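Local coordinates for putative glutathionylspermidine synthase (Methylobacillus flagellatus, PDB 3N6X), which is of unproven function but, as a circularly permuted ATP-grasp protein, probably acts as an ATP-dependent ligase, perhaps joining glutathione to spermidine, at residues P431-L434 with T438-L441; K96-F101 with L160-R165; M378-A383 with G454-N459. One frame throughout, in Å; residues are numbered along the deposited sequence.

Contact 1: P431-L434 with T438-L441; sequences PFVL and TVSL
L434 and S440 face each other as an antiparallel hydrogen-bonded pair, and their two backbone bonds carry the polar side of this contact. L434 N donates to S440 O over 2.8 Å with an N-H...O angle of 170°, so the bond is nearly straight. In return S440 N donates to L434 O at 2.9 Å. The same oxygen receives a C-H contact from V439 CA, 3.3 Å from L434 O, so one N-H and one C-H converge on it.

Strand 423-435 folds back here into strand 439-441, making a beta hairpin whose two short segments run at 148°, so they are twisted away from exact antiparallelism. V433 also bonds through its backbone to A145 of strand 144-151, which ties the hairpin into the larger mixed sheet.

Two of the three apolar contacts use the branches of V433. With CG1 anti to the backbone N (chi1 -180°), V433 CG1 meets V439 CG1 at 3.6 Å, while V433 CG2 packs against L441 CD1 at 3.9 Å. The other methyl of L441, CD2, lies 3.7 Å from P431 CB, so L441 spans P431 and V433. Helix 81-105 closes over this group: W84 touches P431, A91 touches V433, and S88 and I92 touch L441. Trimming L441 to an alanine would probably open a gap beneath that helix and leave P431 CB and V433 CG2 without their cross-strand partners. L434 turns to the other face of the sheet, where Y199, V202 and N206 of helix 199-209 receive it.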
loop_
_atom_site.group_PDB
_atom_site.type_symbol
_atom_site.label_atom_id
_atom_site.label_comp_id
_atom_site.label_asym_id
_atom_site.label_seq_id
_atom_site.Cartn_x
_atom_site.Cartn_y
_atom_site.Cartn_z
ATOM N N PRO A 431 2.606 5.464 0.576
ATOM C CA PRO A 431 2.123 6.073 1.819
ATOM C C PRO A 431 0.816 5.385 2.276
ATOM O O PRO A 431 0.207 4.632 1.506
ATOM C CB PRO A 431 1.902 7.537 1.432
ATOM C CG PRO A 431 1.622 7.516 -0.034
ATOM C CD PRO A 431 2.147 6.214 -0.613
ATOM N N PHE A 432 0.398 5.630 3.524
ATOM C CA PHE A 432 -0.772 4.981 4.097
ATOM C C PHE A 432 -1.783 6.013 4.539
ATOM O O PHE A 432 -1.515 6.775 5.454
ATOM C CB PHE A 432 -0.359 4.074 5.280
ATOM C CG PHE A 432 0.577 2.948 4.889
ATOM C CD1 PHE A 432 1.953 3.165 4.787
ATOM C CD2 PHE A 432 0.081 1.683 4.579
ATOM C CE1 PHE A 432 2.811 2.137 4.384
ATOM C CE2 PHE A 432 0.943 0.654 4.181
ATOM C CZ PHE A 432 2.301 0.888 4.083
ATOM N N VAL A 433 -2.930 6.062 3.879
ATOM C CA VAL A 433 -3.954 7.037 4.216
ATOM C C VAL A 433 -4.839 6.482 5.320
ATOM O O VAL A 433 -5.385 5.377 5.183
ATOM C CB VAL A 433 -4.777 7.481 2.975
ATOM C CG1 VAL A 433 -5.830 8.507 3.364
ATOM C CG2 VAL A 433 -3.871 8.034 1.883
ATOM N N LEU A 434 -5.015 7.264 6.401
ATOM C CA LEU A 434 -5.824 6.857 7.547
ATOM C C LEU A 434 -7.104 7.644 7.631
ATOM O O LEU A 434 -7.064 8.864 7.666
ATOM C CB LEU A 434 -5.005 6.989 8.855
ATOM C CG LEU A 434 -3.707 6.142 8.916
ATOM C CD1 LEU A 434 -2.947 6.412 10.190
ATOM C CD2 LEU A 434 -4.013 4.641 8.805
ATOM N N THR A 438 -11.324 11.962 10.790
ATOM C CA THR A 438 -10.593 12.786 9.816
ATOM C C THR A 438 -9.753 11.896 8.897
ATOM O O THR A 438 -9.449 10.752 9.244
ATOM C CB THR A 438 -9.683 13.804 10.530
ATOM O OG1 THR A 438 -8.903 13.118 11.519
ATOM C CG2 THR A 438 -10.470 14.950 11.162
ATOM N N VAL A 439 -9.362 12.431 7.737
ATOM C CA VAL A 439 -8.527 11.716 6.788
ATOM C C VAL A 439 -7.128 12.338 6.814
ATOM O O VAL A 439 -6.989 13.549 6.635
ATOM C CB VAL A 439 -9.147 11.687 5.369
ATOM C CG1 VAL A 439 -8.345 10.784 4.449
ATOM C CG2 VAL A 439 -10.608 11.245 5.419
ATOM N N SER A 440 -6.109 11.530 7.133
ATOM C CA SER A 440 -4.754 12.039 7.298
ATOM C C SER A 440 -3.708 11.035 6.881
ATOM O O SER A 440 -4.014 9.860 6.669
ATOM C CB SER A 440 -4.518 12.466 8.752
ATOM O OG SER A 440 -4.659 11.379 9.658
ATOM N N LEU A 441 -2.464 11.513 6.736
ATOM C CA LEU A 441 -1.307 10.707 6.418
ATOM C C LEU A 441 -0.239 11.045 7.416
ATOM O O LEU A 441 0.021 12.226 7.653
ATOM C CB LEU A 441 -0.766 11.057 5.022
ATOM C CG LEU A 441 -1.433 10.426 3.847
ATOM C CD1 LEU A 441 -2.444 11.354 3.258
ATOM C CD2 LEU A 441 -0.428 10.094 2.787
#

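Contact 2: K96-F101 with L160-R165; sequences KALNMF and LEDNLR. With SO4 (sulfate ion), chain B.
L164 O, the backbone oxygen of a residue whose side chain meets L98, is gripped by two donors, N311 ND2 and T315 OG1. Its chain leaves strand 157-163 at this point, and the contact packs helix 81-105 against the end of that strand within a region assigned to the circularly permuted ATP-grasp family. All three residues that touch are buried.

L98 is the single helix residue that spans the gap, and its two methyls have different partners. L98 CD2 meets L164 CD1 at 4.2 Å, a loose apolar contact. L98 CD1 rests over the flat face of the D162 carboxylate, 3.8 Å from D162 CG. Because the methyl lies above the plane of the group, L98 CD1 is close to both oxygens as well, 3.7 Å from D162 OD1 and 4.1 Å from D162 OD2, and the two side chains cross at a slant. In L98, chi1 of -78° puts CG beside the backbone N, and chi2 of 163° then sets the two methyls toward the strand. The acid beneath the methyl is not left to apolar company: D162 OD1 forms a salt bridge with R94 NE, one turn before L98 on helix 81-105. On helix 316-319, A318 touches both L98 and L164, while D319 accepts from L164 N and pairs with R165 NE.

A sulfate, probably from the crystallisation liquor, binds alongside: R165 N donates to sulfate O2 at 2.7 Å with an N-H...O angle of 152°. Sulfate O1 approaches N163 CB to 3.2 Å.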
loop_
_atom_site.group_PDB
_atom_site.type_symbol
_atom_site.label_atom_id
_atom_site.label_comp_id
_atom_site.label_asym_id
_atom_site.label_seq_id
_atom_site.Cartn_x
_atom_site.Cartn_y
_atom_site.Cartn_z
ATOM N N LYS A 96 -10.852 9.654 -0.255
ATOM C CA LYS A 96 -12.213 10.137 0.060
ATOM C C LYS A 96 -13.203 9.667 -0.989
ATOM O O LYS A 96 -14.262 9.165 -0.637
ATOM C CB LYS A 96 -12.266 11.666 0.204
ATOM C CG LYS A 96 -11.709 12.168 1.534
ATOM C CD LYS A 96 -11.590 13.697 1.544
ATOM C CE LYS A 96 -11.393 14.249 2.939
ATOM N NZ LYS A 96 -11.159 15.720 2.918
ATOM N N ALA A 97 -12.837 9.765 -2.269
ATOM C CA ALA A 97 -13.700 9.340 -3.386
ATOM C C ALA A 97 -13.912 7.815 -3.375
ATOM O O ALA A 97 -15.019 7.356 -3.622
ATOM C CB ALA A 97 -13.098 9.778 -4.710
ATOM N N LEU A 98 -12.867 7.043 -3.012
ATOM C CA LEU A 98 -12.951 5.579 -2.906
ATOM C C LEU A 98 -13.920 5.147 -1.792
ATOM O O LEU A 98 -14.735 4.245 -2.013
ATOM C CB LEU A 98 -11.557 4.958 -2.705
ATOM C CG LEU A 98 -10.685 4.846 -3.988
ATOM C CD1 LEU A 98 -9.212 4.626 -3.636
ATOM C CD2 LEU A 98 -11.173 3.706 -4.902
ATOM N N ASN A 99 -13.893 5.853 -0.633
ATOM C CA ASN A 99 -14.815 5.601 0.489
ATOM C C ASN A 99 -16.236 6.026 0.163
ATOM O O ASN A 99 -17.175 5.356 0.568
ATOM C CB ASN A 99 -14.324 6.283 1.782
ATOM C CG ASN A 99 -13.401 5.399 2.592
ATOM O OD1 ASN A 99 -13.680 4.214 2.827
ATOM N ND2 ASN A 99 -12.252 5.930 2.982
HETATM N N MSE A 100 -16.401 7.135 -0.568
HETATM C CA MSE A 100 -17.724 7.586 -0.989
HETATM C C MSE A 100 -18.304 6.654 -2.071
HETATM O O MSE A 100 -19.502 6.374 -2.062
HETATM C CB MSE A 100 -17.669 9.026 -1.467
HETATM C CG MSE A 100 -17.378 9.993 -0.341
HETATM SE SE MSE A 100 -17.202 11.796 -0.956
HETATM C CE MSE A 100 -19.102 12.178 -1.107
ATOM N N PHE A 101 -17.431 6.108 -2.937
ATOM C CA PHE A 101 -17.819 5.117 -3.942
ATOM C C PHE A 101 -18.352 3.859 -3.260
ATOM O O PHE A 101 -19.418 3.371 -3.632
ATOM C CB PHE A 101 -16.629 4.762 -4.859
ATOM C CG PHE A 101 -16.872 3.532 -5.701
ATOM C CD1 PHE A 101 -17.778 3.563 -6.761
ATOM C CD2 PHE A 101 -16.225 2.336 -5.418
ATOM C CE1 PHE A 101 -18.034 2.415 -7.518
ATOM C CE2 PHE A 101 -16.489 1.181 -6.165
ATOM C CZ PHE A 101 -17.383 1.230 -7.222
ATOM N N LEU A 160 -0.210 3.768 -9.259
ATOM C CA LEU A 160 -0.169 2.476 -9.956
ATOM C C LEU A 160 -1.322 1.569 -9.538
ATOM O O LEU A 160 -1.803 0.777 -10.349
ATOM C CB LEU A 160 1.155 1.742 -9.661
ATOM C CG LEU A 160 2.366 2.073 -10.521
ATOM C CD1 LEU A 160 3.413 1.012 -10.360
ATOM C CD2 LEU A 160 2.005 2.169 -11.975
ATOM N N GLU A 161 -1.699 1.616 -8.250
ATOM C CA GLU A 161 -2.663 0.685 -7.670
ATOM C C GLU A 161 -3.163 1.197 -6.330
ATOM O O GLU A 161 -2.426 1.882 -5.623
ATOM C CB GLU A 161 -1.959 -0.682 -7.456
ATOM C CG GLU A 161 -2.883 -1.861 -7.218
ATOM C CD GLU A 161 -2.173 -3.198 -7.123
ATOM O OE1 GLU A 161 -0.946 -3.209 -6.866
ATOM O OE2 GLU A 161 -2.846 -4.239 -7.309
ATOM N N ASP A 162 -4.390 0.797 -5.944
ATOM C CA ASP A 162 -4.963 1.104 -4.632
ATOM C C ASP A 162 -4.964 -0.191 -3.784
ATOM O O ASP A 162 -5.094 -1.274 -4.344
ATOM C CB ASP A 162 -6.396 1.666 -4.788
ATOM C CG ASP A 162 -6.471 2.946 -5.622
ATOM O OD1 ASP A 162 -5.933 3.983 -5.171
ATOM O OD2 ASP A 162 -7.099 2.915 -6.711
ATOM N N ASN A 163 -4.755 -0.084 -2.454
ATOM C CA ASN A 163 -4.740 -1.260 -1.548
ATOM C C ASN A 163 -5.675 -1.009 -0.384
ATOM O O ASN A 163 -5.314 -0.288 0.545
ATOM C CB ASN A 163 -3.319 -1.556 -1.042
ATOM C CG ASN A 163 -2.316 -1.754 -2.140
ATOM O OD1 ASN A 163 -2.200 -2.839 -2.721
ATOM N ND2 ASN A 163 -1.579 -0.698 -2.461
ATOM N N LEU A 164 -6.894 -1.583 -0.446
ATOM C CA LEU A 164 -7.964 -1.289 0.504
ATOM C C LEU A 164 -8.458 -2.501 1.301
ATOM O O LEU A 164 -9.454 -2.384 2.025
ATOM C CB LEU A 164 -9.169 -0.651 -0.256
ATOM C CG LEU A 164 -8.867 0.426 -1.311
ATOM C CD1 LEU A 164 -10.092 0.709 -2.141
ATOM C CD2 LEU A 164 -8.392 1.701 -0.674
ATOM N N ARG A 165 -7.834 -3.666 1.121
ATOM C CA ARG A 165 -8.286 -4.898 1.779
ATOM C C ARG A 165 -7.651 -5.059 3.174
ATOM O O ARG A 165 -8.324 -4.801 4.184
ATOM C CB ARG A 165 -8.051 -6.123 0.863
ATOM C CG ARG A 165 -8.957 -6.082 -0.376
ATOM C CD ARG A 165 -8.498 -6.984 -1.490
ATOM N NE ARG A 165 -9.014 -6.526 -2.776
ATOM C CZ ARG A 165 -9.226 -7.313 -3.824
ATOM N NH1 ARG A 165 -8.979 -8.613 -3.747
ATOM N NH2 ARG A 165 -9.703 -6.808 -4.952
HETATM S S SO4 B . -4.266 -5.150 0.216
HETATM O O1 SO4 B . -3.008 -4.431 0.243
HETATM O O2 SO4 B . -5.367 -4.213 0.133
HETATM O O3 SO4 B . -4.268 -6.035 -0.930
HETATM O O4 SO4 B . -4.392 -5.953 1.399
#

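Contact 3: M378-A383 with G454-N459; sequences MLVGPA and GSLVVN
M378, a selenomethionine in this crystal, reaches across to L456 and V457 with a fully extended side chain. CG stands opposite the backbone N (chi1 166°), and the two following torsions are also near 180°, so the selenium and the terminal methyl arrive at different residues. M378 SE lies 4.1 Å from V457 CG2, the two side chains sliding past each other in opposite directions. M378 CE lies 4.0 Å from L456 CB, and there the side chains cross at about a right angle.

V380, two residues along the same strand, has its CG1 anti to the backbone N (chi1 -177°), and it is this methyl that meets the loop: V380 CG1 touches L456 CD1 at 3.9 Å, again crossing at about a right angle. L456 is therefore met at its base by M378 and at one methyl by V380. L411 and H426 also touch L456.

No hydrogen bond links the two segments. Within 454-459, S455 OG accepts from V457 N at 3.1 Å with an N-H...O angle of 162°, an ST turn that shapes the backbone carrying L456 and V457. On the other segment, A383 N bonds to V380 O at 2.9 Å as the strand gives way to a short 3-10 turn.

The arrangement is an apolar contact between an outermost strand of a four-stranded antiparallel sheet, 378-380, and the loop joining strands 446-450 and 464-471 of the larger mixed sheet.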
loop_
_atom_site.group_PDB
_atom_site.type_symbol
_atom_site.label_atom_id
_atom_site.label_comp_id
_atom_site.label_asym_id
_atom_site.label_seq_id
_atom_site.Cartn_x
_atom_site.Cartn_y
_atom_site.Cartn_z
HETATM N N MSE A 378 6.029 -11.029 -14.901
HETATM C CA MSE A 378 6.017 -9.664 -15.428
HETATM C C MSE A 378 6.912 -9.558 -16.659
HETATM O O MSE A 378 8.069 -9.994 -16.620
HETATM C CB MSE A 378 6.468 -8.656 -14.344
HETATM C CG MSE A 378 6.806 -7.266 -14.893
HETATM SE SE MSE A 378 6.989 -5.918 -13.500
HETATM C CE MSE A 378 7.945 -4.571 -14.488
ATOM N N LEU A 379 6.398 -8.948 -17.737
ATOM C CA LEU A 379 7.178 -8.757 -18.951
ATOM C C LEU A 379 7.422 -7.283 -19.229
ATOM O O LEU A 379 6.477 -6.502 -19.260
ATOM C CB LEU A 379 6.493 -9.426 -20.164
ATOM C CG LEU A 379 7.063 -9.052 -21.548
ATOM C CD1 LEU A 379 8.128 -10.039 -21.991
ATOM C CD2 LEU A 379 5.975 -8.946 -22.571
ATOM N N VAL A 380 8.687 -6.910 -19.475
ATOM C CA VAL A 380 9.037 -5.558 -19.868
ATOM C C VAL A 380 9.328 -5.581 -21.365
ATOM O O VAL A 380 10.429 -5.940 -21.785
ATOM C CB VAL A 380 10.208 -4.961 -19.030
ATOM C CG1 VAL A 380 10.492 -3.515 -19.435
ATOM C CG2 VAL A 380 9.915 -5.052 -17.538
ATOM N N GLY A 381 8.294 -5.288 -22.149
ATOM C CA GLY A 381 8.335 -5.282 -23.607
ATOM C C GLY A 381 9.581 -4.681 -24.231
ATOM O O GLY A 381 10.222 -5.337 -25.055
ATOM N N PRO A 382 9.979 -3.429 -23.862
ATOM C CA PRO A 382 11.179 -2.832 -24.487
ATOM C C PRO A 382 12.498 -3.505 -24.078
ATOM O O PRO A 382 13.504 -3.348 -24.773
ATOM C CB PRO A 382 11.121 -1.359 -24.044
ATOM C CG PRO A 382 9.724 -1.159 -23.506
ATOM C CD PRO A 382 9.331 -2.473 -22.942
ATOM N N ALA A 383 12.490 -4.263 -22.962
ATOM C CA ALA A 383 13.666 -4.981 -22.467
ATOM C C ALA A 383 13.546 -6.487 -22.762
ATOM O O ALA A 383 14.070 -7.315 -22.006
ATOM C CB ALA A 383 13.820 -4.751 -20.970
ATOM N N GLY A 454 18.760 -1.687 -14.738
ATOM C CA GLY A 454 17.722 -1.687 -15.765
ATOM C C GLY A 454 16.383 -2.259 -15.329
ATOM O O GLY A 454 15.378 -2.074 -16.025
ATOM N N SER A 455 16.351 -2.957 -14.169
ATOM C CA SER A 455 15.137 -3.592 -13.645
ATOM C C SER A 455 14.079 -2.592 -13.166
ATOM O O SER A 455 14.416 -1.539 -12.623
ATOM C CB SER A 455 15.481 -4.564 -12.520
ATOM O OG SER A 455 14.327 -5.216 -12.014
ATOM N N LEU A 456 12.796 -2.953 -13.341
ATOM C CA LEU A 456 11.651 -2.172 -12.861
ATOM C C LEU A 456 10.871 -3.014 -11.852
ATOM O O LEU A 456 9.768 -2.648 -11.453
ATOM C CB LEU A 456 10.751 -1.747 -14.033
ATOM C CG LEU A 456 11.414 -0.832 -15.067
ATOM C CD1 LEU A 456 10.878 -1.096 -16.452
ATOM C CD2 LEU A 456 11.247 0.622 -14.698
ATOM N N VAL A 457 11.469 -4.134 -11.422
ATOM C CA VAL A 457 10.877 -5.041 -10.445
ATOM C C VAL A 457 11.320 -4.631 -9.019
ATOM O O VAL A 457 12.368 -5.080 -8.527
ATOM C CB VAL A 457 11.187 -6.542 -10.773
ATOM C CG1 VAL A 457 10.518 -7.483 -9.766
ATOM C CG2 VAL A 457 10.760 -6.892 -12.200
ATOM N N VAL A 458 10.532 -3.732 -8.379
ATOM C CA VAL A 458 10.799 -3.259 -7.011
ATOM C C VAL A 458 10.422 -4.342 -6.003
ATOM O O VAL A 458 10.779 -4.251 -4.824
ATOM C CB VAL A 458 10.103 -1.907 -6.699
ATOM C CG1 VAL A 458 10.626 -0.799 -7.605
ATOM C CG2 VAL A 458 8.583 -2.024 -6.798
ATOM N N ASN A 459 9.709 -5.378 -6.484
ATOM C CA ASN A 459 9.261 -6.514 -5.690
ATOM C C ASN A 459 10.459 -7.318 -5.165
ATOM O O ASN A 459 11.369 -7.661 -5.930
ATOM C CB ASN A 459 8.317 -7.400 -6.516
ATOM C CG ASN A 459 7.216 -6.622 -7.217
ATOM O OD1 ASN A 459 7.404 -6.072 -8.313
ATOM N ND2 ASN A 459 6.049 -6.544 -6.587
#

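How the contacts relate
Contact 2 closes before the other two begin; contact 1 then falls between the segments of contact 3. Contacts 1 and 2 are neighbours, their centres 12 Å apart, and touch where V439 CG2 lies 4.0 Å from K96 CE. Both use the large mixed sheet, and helix 81-105 supplies one segment of contact 2 and covers P431, V433 and L441 of contact 1. Contact 3 lies about 30 Å from contact 1 and 26 Å from contact 2, measured between centres, and on the opposite side of the chain's centre from contact 1. It joins the smaller antiparallel sheet to a loop of the large one, so the contacts span two sheets of the probable ATP-grasp fold.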